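Local coordinates for Acarbose/maltose binding protein GacH (Streptomyces glaucescens, PDB 3K01) that binds acarbose and an acarbose homologue, and probably maltose, as the extracellular solute receptor of an ABC transporter, at residues T110-D115 against A314-M319; F192-Y197 against G292-G297; Y197-D202 against A286-Q291; S320-Q325 against P336-V341. All coordinates share one frame; numbering follows the deposited sequence.

Interaction 1: residues T110-D115 against A314-M319; sequences TPALDD and AFVKYM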
loop_
_atom_site.group_PDB
_atom_site.type_symbol
_atom_site.label_atom_id
_atom_site.label_comp_id
_atom_site.label_asym_id
_atom_site.label_seq_id
_atom_site.Cartn_x
_atom_site.Cartn_y
_atom_site.Cartn_z
ATOM N N THR A 110 22.061 -15.563 0.003
ATOM C CA THR A 110 22.988 -14.459 -0.225
ATOM C C THR A 110 23.059 -13.586 0.992
ATOM O O THR A 110 22.144 -13.600 1.822
ATOM C CB THR A 110 22.617 -13.539 -1.404
ATOM O OG1 THR A 110 21.565 -12.643 -1.001
ATOM C CG2 THR A 110 22.228 -14.328 -2.642
ATOM N N PRO A 111 24.139 -12.821 1.111
ATOM C CA PRO A 111 24.325 -11.924 2.255
ATOM C C PRO A 111 23.298 -10.796 2.265
ATOM O O PRO A 111 23.249 -10.015 3.214
ATOM C CB PRO A 111 25.727 -11.356 2.025
ATOM C CG PRO A 111 26.432 -12.415 1.254
ATOM C CD PRO A 111 25.392 -13.040 0.368
ATOM N N ALA A 112 22.445 -10.628 1.250
ATOM C CA ALA A 112 21.435 -9.546 1.259
ATOM C C ALA A 112 20.396 -9.676 2.372
ATOM O O ALA A 112 19.811 -8.728 2.799
ATOM C CB ALA A 112 20.720 -9.459 -0.096
ATOM N N LEU A 113 20.133 -10.894 2.792
ATOM C CA LEU A 113 19.031 -11.210 3.656
ATOM C C LEU A 113 19.439 -11.264 5.119
ATOM O O LEU A 113 18.666 -11.499 5.924
ATOM C CB LEU A 113 18.352 -12.545 3.202
ATOM C CG LEU A 113 17.827 -12.608 1.764
ATOM C CD1 LEU A 113 17.046 -13.857 1.580
ATOM C CD2 LEU A 113 16.949 -11.377 1.446
ATOM N N ASP A 114 20.632 -10.911 5.434
ATOM C CA ASP A 114 21.117 -11.006 6.832
ATOM C C ASP A 114 20.216 -10.378 7.932
ATOM O O ASP A 114 20.206 -10.899 9.024
ATOM C CB ASP A 114 22.546 -10.443 6.965
ATOM C CG ASP A 114 23.583 -11.223 6.154
ATOM O OD1 ASP A 114 23.411 -12.452 5.990
ATOM O OD2 ASP A 114 24.559 -10.589 5.678
ATOM N N ASP A 115 19.420 -9.351 7.677
ATOM C CA ASP A 115 18.482 -8.978 8.739
ATOM C C ASP A 115 17.110 -9.600 8.498
ATOM O O ASP A 115 16.417 -9.202 7.562
ATOM C CB ASP A 115 18.361 -7.456 8.837
ATOM C CG ASP A 115 19.610 -6.810 9.405
ATOM O OD1 ASP A 115 20.446 -7.534 9.983
ATOM O OD2 ASP A 115 19.839 -5.585 9.322
ATOM N N ALA A 314 25.016 -6.088 -0.320
ATOM C CA ALA A 314 25.339 -5.328 0.863
ATOM C C ALA A 314 24.580 -3.989 0.896
ATOM O O ALA A 314 24.146 -3.535 1.971
ATOM C CB ALA A 314 26.848 -5.094 0.936
ATOM N N PHE A 315 24.393 -3.381 -0.267
ATOM C CA PHE A 315 23.667 -2.115 -0.311
ATOM C C PHE A 315 22.192 -2.284 0.100
ATOM O O PHE A 315 21.670 -1.480 0.884
ATOM C CB PHE A 315 23.758 -1.515 -1.712
ATOM C CG PHE A 315 23.062 -0.179 -1.841
ATOM C CD1 PHE A 315 23.689 0.977 -1.413
ATOM C CD2 PHE A 315 21.785 -0.104 -2.370
ATOM C CE1 PHE A 315 23.054 2.213 -1.524
ATOM C CE2 PHE A 315 21.136 1.129 -2.495
ATOM C CZ PHE A 315 21.774 2.289 -2.066
ATOM N N VAL A 316 21.521 -3.311 -0.410
ATOM C CA VAL A 316 20.117 -3.498 -0.022
ATOM C C VAL A 316 20.003 -3.897 1.435
ATOM O O VAL A 316 19.062 -3.481 2.102
ATOM C CB VAL A 316 19.317 -4.430 -0.960
ATOM C CG1 VAL A 316 19.397 -3.936 -2.396
ATOM C CG2 VAL A 316 19.735 -5.894 -0.843
ATOM N N LYS A 317 20.964 -4.656 1.953
ATOM C CA LYS A 317 20.977 -4.937 3.375
ATOM C C LYS A 317 21.098 -3.642 4.185
ATOM O O LYS A 317 20.355 -3.444 5.161
ATOM C CB LYS A 317 22.105 -5.920 3.737
ATOM C CG LYS A 317 22.332 -6.105 5.215
ATOM C CD LYS A 317 23.535 -7.016 5.417
ATOM C CE LYS A 317 23.802 -7.189 6.882
ATOM N NZ LYS A 317 25.003 -8.047 7.124
ATOM N N TYR A 318 22.029 -2.777 3.795
ATOM C CA TYR A 318 22.174 -1.478 4.436
ATOM C C TYR A 318 20.895 -0.638 4.349
ATOM O O TYR A 318 20.428 -0.120 5.371
ATOM C CB TYR A 318 23.357 -0.749 3.799
ATOM C CG TYR A 318 23.401 0.735 4.081
ATOM C CD1 TYR A 318 23.836 1.221 5.315
ATOM C CD2 TYR A 318 22.983 1.642 3.116
ATOM C CE1 TYR A 318 23.867 2.591 5.565
ATOM C CE2 TYR A 318 23.008 3.011 3.362
ATOM C CZ TYR A 318 23.447 3.458 4.581
ATOM O OH TYR A 318 23.455 4.834 4.833
ATOM N N MET A 319 20.304 -0.527 3.168
ATOM C CA MET A 319 19.136 0.335 3.057
ATOM C C MET A 319 17.922 -0.236 3.785
ATOM O O MET A 319 17.025 0.527 4.183
ATOM C CB MET A 319 18.825 0.579 1.603
ATOM C CG MET A 319 19.855 1.413 0.854
ATOM S SD MET A 319 19.968 3.124 1.455
ATOM C CE MET A 319 18.510 3.920 0.724
HETATM O O HOH W 1 18.980 -5.271 6.536
#
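K317 lays its side chain across the P111-D114 loop. Its CB rests 3.7 Å from A112 O, its CD lies at the same distance from P111 O, and its CE passes over CB of D114 at 3.5 Å. With CG anti to the backbone N (chi1 171°) and the rest of the chain fully extended, the ammonium group arrives at the D114 carboxylate, where K317 NZ and D114 OD2 form a salt bridge of 3.0 Å. NZ takes the anti side of that oxygen, 19° out of the carboxylate plane. The methylenes thus pack on backbone carbonyls while the ammonium group, at the more exposed end, is paired with a carboxylate. Deeper in, A112 CB meets CG2 of V316 at 3.8 Å, the one apolar side-chain pair of the contact. A water extends the junction by donating both to D115 OD2 and to K317 O. On the loop side, T110 OG1 accepts from A112 N in an ST turn. A112 also packs on Y313 of helix 309-320. V316 packs on V136 of strand 132-148 and on L300 and V302 of strand 293-302, and L113 of the loop touches strand 132-148 as well, so loop and helix both border the sheet.

Interaction 2: residues F192-Y197 against G292-G297; sequences FLPYLY and GSPQGG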
loop_
_atom_site.group_PDB
_atom_site.type_symbol
_atom_site.label_atom_id
_atom_site.label_comp_id
_atom_site.label_asym_id
_atom_site.label_seq_id
_atom_site.Cartn_x
_atom_site.Cartn_y
_atom_site.Cartn_z
ATOM N N PHE A 192 -11.912 -0.647 -3.013
ATOM C CA PHE A 192 -12.834 -1.745 -2.831
ATOM C C PHE A 192 -12.308 -2.790 -1.850
ATOM O O PHE A 192 -13.078 -3.489 -1.185
ATOM C CB PHE A 192 -13.119 -2.390 -4.204
ATOM C CG PHE A 192 -14.058 -3.549 -4.157
ATOM C CD1 PHE A 192 -15.402 -3.343 -3.865
ATOM C CD2 PHE A 192 -13.618 -4.833 -4.433
ATOM C CE1 PHE A 192 -16.310 -4.436 -3.869
ATOM C CE2 PHE A 192 -14.540 -5.929 -4.436
ATOM C CZ PHE A 192 -15.855 -5.714 -4.149
ATOM N N LEU A 193 -10.978 -2.923 -1.810
ATOM C CA LEU A 193 -10.392 -4.050 -1.123
ATOM C C LEU A 193 -10.737 -4.147 0.368
ATOM O O LEU A 193 -11.001 -5.246 0.855
ATOM C CB LEU A 193 -8.875 -4.134 -1.396
ATOM C CG LEU A 193 -8.522 -4.349 -2.875
ATOM C CD1 LEU A 193 -7.008 -4.313 -3.055
ATOM C CD2 LEU A 193 -9.045 -5.693 -3.382
ATOM N N PRO A 194 -10.796 -3.024 1.104
ATOM C CA PRO A 194 -11.239 -3.169 2.507
ATOM C C PRO A 194 -12.596 -3.846 2.665
ATOM O O PRO A 194 -12.797 -4.610 3.606
ATOM C CB PRO A 194 -11.307 -1.707 2.986
ATOM C CG PRO A 194 -10.237 -1.025 2.184
ATOM C CD PRO A 194 -10.404 -1.626 0.798
ATOM N N TYR A 195 -13.521 -3.551 1.750
ATOM C CA TYR A 195 -14.838 -4.196 1.803
ATOM C C TYR A 195 -14.780 -5.681 1.483
ATOM O O TYR A 195 -15.472 -6.488 2.112
ATOM C CB TYR A 195 -15.846 -3.463 0.892
ATOM C CG TYR A 195 -15.982 -2.017 1.320
ATOM C CD1 TYR A 195 -16.589 -1.659 2.520
ATOM C CD2 TYR A 195 -15.448 -1.017 0.546
ATOM C CE1 TYR A 195 -16.659 -0.320 2.915
ATOM C CE2 TYR A 195 -15.512 0.310 0.920
ATOM C CZ TYR A 195 -16.135 0.636 2.110
ATOM O OH TYR A 195 -16.147 1.970 2.498
ATOM N N LEU A 196 -13.940 -6.044 0.507
ATOM C CA LEU A 196 -13.741 -7.447 0.179
ATOM C C LEU A 196 -13.153 -8.198 1.383
ATOM O O LEU A 196 -13.671 -9.240 1.801
ATOM C CB LEU A 196 -12.841 -7.576 -1.037
ATOM C CG LEU A 196 -12.580 -9.034 -1.475
ATOM C CD1 LEU A 196 -13.875 -9.746 -1.903
ATOM C CD2 LEU A 196 -11.578 -9.027 -2.576
ATOM N N TYR A 197 -12.092 -7.640 1.979
ATOM C CA TYR A 197 -11.453 -8.286 3.127
ATOM C C TYR A 197 -12.427 -8.320 4.311
ATOM O O TYR A 197 -12.441 -9.280 5.089
ATOM C CB TYR A 197 -10.164 -7.536 3.486
ATOM C CG TYR A 197 -9.139 -7.459 2.376
ATOM C CD1 TYR A 197 -8.997 -8.481 1.426
ATOM C CD2 TYR A 197 -8.329 -6.340 2.248
ATOM C CE1 TYR A 197 -8.037 -8.392 0.427
ATOM C CE2 TYR A 197 -7.384 -6.252 1.282
ATOM C CZ TYR A 197 -7.250 -7.259 0.337
ATOM O OH TYR A 197 -6.275 -7.160 -0.641
ATOM N N GLY A 292 -9.743 -6.069 7.161
ATOM C CA GLY A 292 -8.415 -5.885 6.606
ATOM C C GLY A 292 -8.360 -4.777 5.600
ATOM O O GLY A 292 -9.380 -4.411 4.994
ATOM N N SER A 293 -7.150 -4.277 5.369
ATOM C CA SER A 293 -6.904 -3.197 4.433
ATOM C C SER A 293 -5.785 -3.623 3.491
ATOM O O SER A 293 -4.924 -4.426 3.859
ATOM C CB SER A 293 -6.531 -1.914 5.191
ATOM O OG SER A 293 -5.538 -2.191 6.163
ATOM N N PRO A 294 -5.782 -3.126 2.261
ATOM C CA PRO A 294 -4.757 -3.571 1.322
ATOM C C PRO A 294 -3.372 -3.039 1.664
ATOM O O PRO A 294 -3.207 -1.986 2.278
ATOM C CB PRO A 294 -5.248 -3.019 -0.005
ATOM C CG PRO A 294 -6.032 -1.764 0.392
ATOM C CD PRO A 294 -6.713 -2.144 1.660
ATOM N N GLN A 295 -2.365 -3.743 1.177
ATOM C CA GLN A 295 -0.969 -3.456 1.524
ATOM C C GLN A 295 -0.263 -2.722 0.417
ATOM O O GLN A 295 -0.301 -3.149 -0.738
ATOM C CB GLN A 295 -0.258 -4.789 1.687
ATOM C CG GLN A 295 1.222 -4.677 2.027
ATOM C CD GLN A 295 1.900 -6.016 2.049
ATOM O OE1 GLN A 295 1.250 -7.048 2.016
ATOM N NE2 GLN A 295 3.228 -6.004 2.158
ATOM N N GLY A 296 0.399 -1.619 0.762
ATOM C CA GLY A 296 1.283 -0.931 -0.156
ATOM C C GLY A 296 2.681 -0.823 0.435
ATOM O O GLY A 296 3.000 -1.410 1.473
ATOM N N GLY A 297 3.506 -0.060 -0.257
ATOM C CA GLY A 297 4.865 0.198 0.216
ATOM C C GLY A 297 5.900 -0.131 -0.837
ATOM O O GLY A 297 5.597 -0.370 -2.016
HETATM O O HOH W 2 -12.239 -4.809 6.439
HETATM O O HOH W 3 -3.585 -6.088 -0.384
#
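L193 directs its side chain at the strand, and its CD1 touches CB of P294 at 3.8 Å; F376 and I379 of helix 376-387 pack on the same leucine. P194 follows with two kinds of contact. Its ring crosses that of P294 at about a right angle, P194 CG lying 3.7 Å from P294 CD, and L143 of strand 132-148 touches both prolines. Its CA points a C-H at G292 O, a CA-H...O contact of 3.3 Å with 147° at the hydrogen. One turn on, Y197 places CG anti to its carbonyl carbon; this chi1 of -59° sends the ring along the strand, and one of its edges faces the backbone. CD2 of Y197 is 3.5 Å from G292 O and its CE2 is 3.6 Å from P294 N, both partners near the ring plane. L193 O, from the preceding turn, sits over a face of the same ring, off-centre toward the rim. G292, without a side chain, lies tight against CB of Y197. The phenol oxygen is joined to the strand through a water that donates to Y197 OH and accepts from Q295 N. A second water accepts from G292 N and lies 2.9 Å from P194 O. Helix 193-197 and strand 293-297 run at 125° with axes 7.1 Å apart. Direct contact is thus built from proline and leucine carbons, a C-H...O contact and a ring edge, while the polar links between the two segments are made through water.

Interaction 3: residues Y197-D202 against A286-Q291; sequences YGEGGD and AGSAGQ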
loop_
_atom_site.group_PDB
_atom_site.type_symbol
_atom_site.label_atom_id
_atom_site.label_comp_id
_atom_site.label_asym_id
_atom_site.label_seq_id
_atom_site.Cartn_x
_atom_site.Cartn_y
_atom_site.Cartn_z
ATOM N N TYR A 197 -12.092 -7.640 1.979
ATOM C CA TYR A 197 -11.453 -8.286 3.127
ATOM C C TYR A 197 -12.427 -8.320 4.311
ATOM O O TYR A 197 -12.441 -9.280 5.089
ATOM C CB TYR A 197 -10.164 -7.536 3.486
ATOM C CG TYR A 197 -9.139 -7.459 2.376
ATOM C CD1 TYR A 197 -8.997 -8.481 1.426
ATOM C CD2 TYR A 197 -8.329 -6.340 2.248
ATOM C CE1 TYR A 197 -8.037 -8.392 0.427
ATOM C CE2 TYR A 197 -7.384 -6.252 1.282
ATOM C CZ TYR A 197 -7.250 -7.259 0.337
ATOM O OH TYR A 197 -6.275 -7.160 -0.641
ATOM N N GLY A 198 -13.249 -7.278 4.433
ATOM C CA GLY A 198 -14.219 -7.236 5.526
ATOM C C GLY A 198 -15.256 -8.358 5.433
ATOM O O GLY A 198 -15.864 -8.737 6.438
ATOM N N GLU A 199 -15.484 -8.858 4.219
ATOM C CA GLU A 199 -16.390 -9.990 4.032
ATOM C C GLU A 199 -15.664 -11.318 4.082
ATOM O O GLU A 199 -16.255 -12.379 3.815
ATOM C CB GLU A 199 -17.146 -9.838 2.712
ATOM C CG GLU A 199 -18.088 -8.638 2.697
ATOM C CD GLU A 199 -18.971 -8.612 3.922
ATOM O OE1 GLU A 199 -19.686 -9.625 4.124
ATOM O OE2 GLU A 199 -18.951 -7.628 4.691
ATOM N N GLY A 200 -14.390 -11.288 4.438
ATOM C CA GLY A 200 -13.577 -12.500 4.523
ATOM C C GLY A 200 -13.149 -12.992 3.169
ATOM O O GLY A 200 -12.775 -14.160 3.020
ATOM N N GLY A 201 -13.193 -12.119 2.173
ATOM C CA GLY A 201 -12.884 -12.503 0.795
ATOM C C GLY A 201 -11.480 -12.145 0.356
ATOM O O GLY A 201 -10.705 -11.533 1.110
ATOM N N ASP A 202 -11.120 -12.559 -0.855
ATOM C CA ASP A 202 -9.826 -12.242 -1.442
ATOM C C ASP A 202 -9.913 -12.471 -2.939
ATOM O O ASP A 202 -10.896 -13.043 -3.441
ATOM C CB ASP A 202 -8.701 -13.094 -0.844
ATOM C CG ASP A 202 -7.381 -12.351 -0.764
ATOM O OD1 ASP A 202 -7.123 -11.430 -1.564
ATOM O OD2 ASP A 202 -6.560 -12.759 0.094
ATOM N N ALA A 286 -14.270 -3.527 10.035
ATOM C CA ALA A 286 -14.617 -4.908 9.710
ATOM C C ALA A 286 -15.879 -4.969 8.865
ATOM O O ALA A 286 -16.686 -4.025 8.851
ATOM C CB ALA A 286 -14.824 -5.700 10.991
ATOM N N GLY A 287 -16.056 -6.079 8.169
ATOM C CA GLY A 287 -17.328 -6.408 7.550
ATOM C C GLY A 287 -17.932 -7.568 8.318
ATOM O O GLY A 287 -17.669 -7.758 9.510
ATOM N N SER A 288 -18.734 -8.360 7.625
ATOM C CA SER A 288 -19.476 -9.425 8.298
ATOM C C SER A 288 -18.600 -10.603 8.683
ATOM O O SER A 288 -19.000 -11.412 9.531
ATOM C CB SER A 288 -20.632 -9.911 7.420
ATOM O OG SER A 288 -20.172 -10.740 6.385
ATOM N N ALA A 289 -17.422 -10.733 8.071
ATOM C CA ALA A 289 -16.636 -11.974 8.222
ATOM C C ALA A 289 -15.123 -11.758 8.194
ATOM O O ALA A 289 -14.363 -12.681 7.905
ATOM C CB ALA A 289 -17.050 -13.021 7.152
ATOM N N GLY A 290 -14.669 -10.538 8.480
ATOM C CA GLY A 290 -13.252 -10.244 8.446
ATOM C C GLY A 290 -12.983 -8.765 8.632
ATOM O O GLY A 290 -13.911 -7.949 8.792
ATOM N N GLN A 291 -11.709 -8.413 8.620
ATOM C CA GLN A 291 -11.295 -7.037 8.722
ATOM C C GLN A 291 -9.912 -6.939 8.134
ATOM O O GLN A 291 -8.986 -7.636 8.574
ATOM C CB GLN A 291 -11.278 -6.585 10.177
ATOM C CG GLN A 291 -10.994 -5.096 10.313
ATOM C CD GLN A 291 -11.116 -4.533 11.730
ATOM O OE1 GLN A 291 -11.118 -3.294 11.938
ATOM N NE2 GLN A 291 -11.242 -5.400 12.695
#
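E199 OE1 is held from two directions: S288 OG donates to it at 2.6 Å, on the syn side and 30° out of the carboxylate plane, and R220 of helix 216-230 adds a salt bridge through its NE. The other oxygen, E199 OE2, accepts from S288 N at 3.0 Å, this donor standing well above the carboxylate plane although its N-H points almost straight at the oxygen (170°). One serine therefore engages both carboxylate oxygens, once by hydroxyl and once by backbone. The bend of the glutamate chain at chi2 (-50°) turns the carboxylate back to the loop, even though CB leaves the backbone on the far side. Beside this pair, G198 O accepts a nearly straight bond from A289 N at 3.0 Å, in the carbonyl plane. The backbones come very close here, with CA of G198 and CA of G287 only 3.8 Å apart, a fit that rests on glycine on both sides. G198 CA also directs a C-H at G290 O, 3.4 Å away, and A289 CB rests 3.5 Å from E199 O. The loop itself is closed by a backbone bond from G287 N to G290 O. On the helix side, G200, with positive phi, is the C-prime residue of a Schellman motif, its N bonded to Y197 O and G201 N to L196 O: the 286-291 loop clasps a helix C-terminus where it unwinds.

Interaction 4: residues S320-Q325 against P336-V341; sequences SSAKVQ and PTRTSV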
loop_
_atom_site.group_PDB
_atom_site.type_symbol
_atom_site.label_atom_id
_atom_site.label_comp_id
_atom_site.label_asym_id
_atom_site.label_seq_id
_atom_site.Cartn_x
_atom_site.Cartn_y
_atom_site.Cartn_z
ATOM N N SER A 320 17.867 -1.556 3.963
ATOM C CA SER A 320 16.769 -2.224 4.684
ATOM C C SER A 320 17.020 -2.305 6.187
ATOM O O SER A 320 16.149 -2.752 6.937
ATOM C CB SER A 320 16.550 -3.633 4.110
ATOM O OG SER A 320 15.419 -4.295 4.676
ATOM N N SER A 321 18.209 -1.885 6.620
ATOM C CA SER A 321 18.624 -2.054 8.019
ATOM C C SER A 321 17.776 -1.246 9.004
ATOM O O SER A 321 17.185 -0.211 8.633
ATOM C CB SER A 321 20.104 -1.668 8.191
ATOM O OG SER A 321 20.288 -0.263 8.057
ATOM N N ALA A 322 17.749 -1.693 10.255
ATOM C CA ALA A 322 17.014 -0.955 11.266
ATOM C C ALA A 322 17.494 0.483 11.350
ATOM O O ALA A 322 16.692 1.414 11.489
ATOM C CB ALA A 322 17.136 -1.628 12.618
ATOM N N LYS A 323 18.802 0.690 11.289
ATOM C CA LYS A 323 19.316 2.043 11.407
ATOM C C LYS A 323 18.772 2.958 10.307
ATOM O O LYS A 323 18.315 4.073 10.590
ATOM C CB LYS A 323 20.849 2.021 11.413
ATOM C CG LYS A 323 21.468 3.392 11.618
ATOM C CD LYS A 323 23.000 3.299 11.504
ATOM C CE LYS A 323 23.649 4.669 11.601
ATOM N NZ LYS A 323 25.138 4.547 11.547
ATOM N N VAL A 324 18.824 2.495 9.066
ATOM C CA VAL A 324 18.304 3.293 7.952
ATOM C C VAL A 324 16.773 3.472 8.012
ATOM O O VAL A 324 16.285 4.569 7.764
ATOM C CB VAL A 324 18.776 2.761 6.595
ATOM C CG1 VAL A 324 18.100 3.491 5.439
ATOM C CG2 VAL A 324 20.313 2.909 6.484
ATOM N N GLN A 325 16.039 2.435 8.398
ATOM C CA GLN A 325 14.585 2.550 8.538
ATOM C C GLN A 325 14.220 3.566 9.600
ATOM O O GLN A 325 13.274 4.364 9.410
ATOM C CB GLN A 325 13.973 1.182 8.846
ATOM C CG GLN A 325 14.103 0.212 7.660
ATOM C CD GLN A 325 13.048 -0.865 7.628
ATOM O OE1 GLN A 325 13.160 -1.830 6.845
ATOM N NE2 GLN A 325 12.022 -0.721 8.412
ATOM N N PRO A 336 8.149 2.106 8.895
ATOM C CA PRO A 336 9.116 1.018 8.726
ATOM C C PRO A 336 8.495 -0.351 8.578
ATOM O O PRO A 336 7.343 -0.590 8.962
ATOM C CB PRO A 336 9.946 1.065 10.011
ATOM C CG PRO A 336 9.205 1.952 10.968
ATOM C CD PRO A 336 8.122 2.672 10.268
ATOM N N THR A 337 9.283 -1.288 8.063
ATOM C CA THR A 337 8.830 -2.664 8.034
ATOM C C THR A 337 9.394 -3.481 9.171
ATOM O O THR A 337 8.884 -4.560 9.465
ATOM C CB THR A 337 9.203 -3.348 6.739
ATOM O OG1 THR A 337 10.643 -3.417 6.629
ATOM C CG2 THR A 337 8.640 -2.584 5.567
ATOM N N ARG A 338 10.420 -2.993 9.840
ATOM C CA ARG A 338 11.064 -3.769 10.934
ATOM C C ARG A 338 10.355 -3.560 12.257
ATOM O O ARG A 338 10.211 -2.463 12.678
ATOM C CB ARG A 338 12.520 -3.345 11.059
ATOM C CG ARG A 338 13.398 -3.962 9.969
ATOM C CD ARG A 338 14.855 -3.540 10.127
ATOM N NE ARG A 338 15.698 -4.220 9.167
ATOM C CZ ARG A 338 16.156 -5.425 9.371
ATOM N NH1 ARG A 338 16.164 -5.952 10.553
ATOM N NH2 ARG A 338 16.670 -6.081 8.388
ATOM N N THR A 339 9.928 -4.632 12.889
ATOM C CA THR A 339 9.180 -4.503 14.130
ATOM C C THR A 339 10.003 -3.800 15.212
ATOM O O THR A 339 9.469 -3.011 15.993
ATOM C CB THR A 339 8.642 -5.862 14.615
ATOM O OG1 THR A 339 9.740 -6.719 14.929
ATOM C CG2 THR A 339 7.800 -6.521 13.552
ATOM N N SER A 340 11.306 -4.040 15.217
ATOM C CA SER A 340 12.196 -3.434 16.211
ATOM C C SER A 340 12.197 -1.925 16.123
ATOM O O SER A 340 12.340 -1.232 17.152
ATOM C CB SER A 340 13.635 -3.949 16.061
ATOM O OG SER A 340 14.239 -3.537 14.833
ATOM N N VAL A 341 12.042 -1.388 14.907
ATOM C CA VAL A 341 12.174 0.048 14.725
ATOM C C VAL A 341 10.999 0.795 15.364
ATOM O O VAL A 341 11.150 1.913 15.841
ATOM C CB VAL A 341 12.325 0.379 13.225
ATOM C CG1 VAL A 341 12.359 1.873 12.972
ATOM C CG2 VAL A 341 13.622 -0.256 12.699
HETATM O O HOH W 4 16.102 -6.966 5.254
#
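Q325 and R338 each set CG anti to the carbonyl carbon, with chi1 of -67° and -77°, and run out extended, crossing at about a right angle; the amide and guanidinium planes are steeply inclined to one another. R338 brings its NE to S320 O, a hydrogen bond of 2.7 Å with an N-H...acceptor angle of 170°; the carbonyl oxygen lies at the guanidinium edge, near its plane. That carbonyl is near the C-terminal end of helix 309-320, where the helix dipole would be expected to make it a good partner for a cation. D118 gives R338 NH1 a salt bridge, a second hold on the guanidinium. One helix gives way to the next here: S321 is the N-cap of helix 322-332, its OG accepting from V324 N at 3.3 Å and also hydrogen-bonded to Y318 O. The loop that follows this N-capped helix folds back on its first turn, within the bacterial solute-binding protein fold. The arginine stem packs on that first turn, CD of R338 lying 3.9 Å from CB of A322. V341 meets the same methyl, its CG2 3.8 Å from A322 CB, and also reaches the aliphatic base of Q325, V341 CG2 to Q325 CB at 4.1 Å. The Q325 amide is buried against the P336 ring and the backbone of T337 and R338. T337 OG1, beside it, is hydrogen-bonded to ND1 of H119, and S340 OG joins R338 on the D118 carboxylate.

The contacts form two clusters. Interactions 2 and 3 share Y197 and helix 193-198, with centres about 10 Å apart; L196 CD2 also packs on D202 CA at 3.8 Å. Interactions 1 and 4 have centres about 12 Å apart and are joined by a weak ion pair, D115 OD2 to R338 NH2 (3.3 Å), and by packing of the V324 methyls on the carbonyl oxygens of Y318 and M319. Between clusters, interactions 1 and 3 lie about 36 Å apart, centre to centre. Strand 293-302 runs from interaction 2 toward helix 309-320 of interaction 1. In solute-binding proteins of this family the sugar binds in the cleft between two lobes; none of the four contacts includes ligand atoms.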